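Local coordinates for N-acetylcysteine deacetylase (Bacillus subtilis, PDB 1YSJ), which probably catalyses the metal-dependent deacetylation of N-acetylcysteine to cysteine and acetate, a step that lets the bacterium use S-(2-succino)cysteine as sulfur source, at residues A[90-95]-A[397-402]. The protein carries 1 engineered substitution. Numbering follows the deposited sequence.
Sequences PVIAIR and VIVLET
Pro90 and Leu400 bring the two backbones nearest, their CA atoms 7.1 Å apart, where the residue just before strand 91-97 meets the last turns of helix 384-402. This is helix-on-sheet packing in the alpha/beta metal-binding domain of an M20 peptidase: the C-terminal helix packs against one face of the mixed sheet, well away from the two nickel ions. Strand 91-97 runs between strands 148-154 and 175-184, whose backbones pair with Pro90 to Ala93; no hydrogen bond links 90-95 to 397-402, and the contact is held by apolar packing. Beta-branched Ile92 suits the extended strand and turns its side chain to the helix, while Val91 faces the other way. CG1 of Ile92 is flanked by its own N and C (chi1 63°), which sends CD1 on to CG of Leu400, 4.0 Å away. The two branched chains cross at a slant, Ile92 CG1 meeting Leu400 CD2 at 3.9 Å. CG2 of Ile92 packs on Leu400 CD2 as well, at 3.9 Å, and meets CG1 of Val399 at 4.2 Å. Val399, turned toward the strand, is compact enough to fit here and also touches Phe179 of strand 175-184. An alanine in place of Ile92 would probably open a gap against CG and CD2 of Leu400 and leave Val399 without its apolar neighbour on this strand. Leucine is unbranched at CB, so the branch point CG and the CD2 methyl of Leu400 lie further out, toward the strand. Pro90, a rigid apolar ring, slides past it with CG 4.2 Å from CD2, and that same Leu400 methyl lies 3.6 Å from the carbonyl O of Pro90.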
loop_
_atom_site.group_PDB
_atom_site.type_symbol
_atom_site.label_atom_id
_atom_site.label_comp_id
_atom_site.label_asym_id
_atom_site.label_seq_id
_atom_site.Cartn_x
_atom_site.Cartn_y
_atom_site.Cartn_z
ATOM N N PRO A 90 11.188 -19.063 50.418
ATOM C CA PRO A 90 10.648 -18.760 49.092
ATOM C C PRO A 90 11.734 -18.695 48.022
ATOM O O PRO A 90 12.913 -18.482 48.333
ATOM C CB PRO A 90 9.985 -17.384 49.274
ATOM C CG PRO A 90 10.523 -16.839 50.548
ATOM C CD PRO A 90 10.897 -17.998 51.398
ATOM N N VAL A 91 11.325 -18.903 46.774
ATOM C CA VAL A 91 12.214 -18.781 45.630
ATOM C C VAL A 91 11.881 -17.486 44.899
ATOM O O VAL A 91 10.716 -17.232 44.567
ATOM C CB VAL A 91 12.058 -19.974 44.650
ATOM C CG1 VAL A 91 13.054 -19.862 43.492
ATOM C CG2 VAL A 91 12.240 -21.292 45.377
ATOM N N ILE A 92 12.900 -16.664 44.665
ATOM C CA ILE A 92 12.740 -15.463 43.837
ATOM C C ILE A 92 13.653 -15.527 42.617
ATOM O O ILE A 92 14.622 -16.286 42.594
ATOM C CB ILE A 92 12.953 -14.141 44.628
ATOM C CG1 ILE A 92 14.383 -14.038 45.167
ATOM C CG2 ILE A 92 11.912 -14.003 45.750
ATOM C CD1 ILE A 92 14.835 -12.609 45.431
ATOM N N ALA A 93 13.340 -14.731 41.599
ATOM C CA ALA A 93 14.077 -14.793 40.352
ATOM C C ALA A 93 14.669 -13.445 39.974
ATOM O O ALA A 93 14.099 -12.400 40.278
ATOM C CB ALA A 93 13.187 -15.334 39.230
ATOM N N ILE A 94 15.830 -13.486 39.328
ATOM C CA ILE A 94 16.469 -12.294 38.788
ATOM C C ILE A 94 16.781 -12.535 37.306
ATOM O O ILE A 94 17.410 -13.530 36.940
ATOM C CB ILE A 94 17.741 -11.897 39.575
ATOM C CG1 ILE A 94 17.388 -11.563 41.030
ATOM C CG2 ILE A 94 18.428 -10.700 38.909
ATOM C CD1 ILE A 94 18.599 -11.362 41.941
ATOM N N ARG A 95 16.333 -11.618 36.463
ATOM C CA ARG A 95 16.341 -11.844 35.033
ATOM C C ARG A 95 17.275 -10.897 34.286
ATOM O O ARG A 95 17.293 -9.692 34.546
ATOM C CB ARG A 95 14.907 -11.750 34.498
ATOM C CG ARG A 95 14.738 -11.945 32.996
ATOM C CD ARG A 95 14.933 -10.634 32.241
ATOM N NE ARG A 95 14.155 -10.616 31.012
ATOM C CZ ARG A 95 13.844 -9.516 30.336
ATOM N NH1 ARG A 95 14.257 -8.326 30.759
ATOM N NH2 ARG A 95 13.112 -9.611 29.235
ATOM N N VAL A 397 18.667 -10.124 48.953
ATOM C CA VAL A 397 18.747 -10.341 50.400
ATOM C C VAL A 397 17.578 -9.668 51.136
ATOM O O VAL A 397 16.962 -10.272 52.019
ATOM C CB VAL A 397 20.106 -9.854 50.978
ATOM C CG1 VAL A 397 20.123 -9.938 52.504
ATOM C CG2 VAL A 397 21.261 -10.659 50.387
ATOM N N ILE A 398 17.278 -8.426 50.754
ATOM C CA ILE A 398 16.209 -7.647 51.379
ATOM C C ILE A 398 14.823 -8.222 51.086
ATOM O O ILE A 398 13.993 -8.336 51.995
ATOM C CB ILE A 398 16.270 -6.153 50.976
ATOM C CG1 ILE A 398 17.513 -5.494 51.575
ATOM C CG2 ILE A 398 15.018 -5.411 51.439
ATOM C CD1 ILE A 398 17.874 -4.161 50.954
ATOM N N VAL A 399 14.576 -8.582 49.827
ATOM C CA VAL A 399 13.293 -9.166 49.435
ATOM C C VAL A 399 13.019 -10.464 50.198
ATOM O O VAL A 399 11.945 -10.628 50.774
ATOM C CB VAL A 399 13.179 -9.380 47.903
ATOM C CG1 VAL A 399 11.917 -10.173 47.551
ATOM C CG2 VAL A 399 13.162 -8.048 47.191
ATOM N N LEU A 400 14.005 -11.358 50.229
ATOM C CA LEU A 400 13.864 -12.650 50.905
ATOM C C LEU A 400 13.665 -12.542 52.423
ATOM O O LEU A 400 13.143 -13.468 53.047
ATOM C CB LEU A 400 15.041 -13.580 50.571
ATOM C CG LEU A 400 15.114 -14.160 49.150
ATOM C CD1 LEU A 400 16.446 -14.865 48.921
ATOM C CD2 LEU A 400 13.948 -15.102 48.849
ATOM N N GLU A 401 14.077 -11.414 53.005
ATOM C CA GLU A 401 13.835 -11.126 54.421
ATOM C C GLU A 401 12.352 -10.894 54.707
ATOM O O GLU A 401 11.848 -11.296 55.754
ATOM C CB GLU A 401 14.624 -9.892 54.873
ATOM C CG GLU A 401 16.100 -10.136 55.181
ATOM C CD GLU A 401 16.892 -8.842 55.386
ATOM O OE1 GLU A 401 16.289 -7.743 55.360
ATOM O OE2 GLU A 401 18.126 -8.927 55.571
ATOM N N THR A 402 11.665 -10.241 53.770
ATOM C CA THR A 402 10.277 -9.816 53.972
ATOM C C THR A 402 9.240 -10.610 53.177
ATOM O O THR A 402 8.055 -10.601 53.520
ATOM C CB THR A 402 10.096 -8.301 53.693
ATOM O OG1 THR A 402 10.962 -7.895 52.627
ATOM C CG2 THR A 402 10.433 -7.488 54.933
#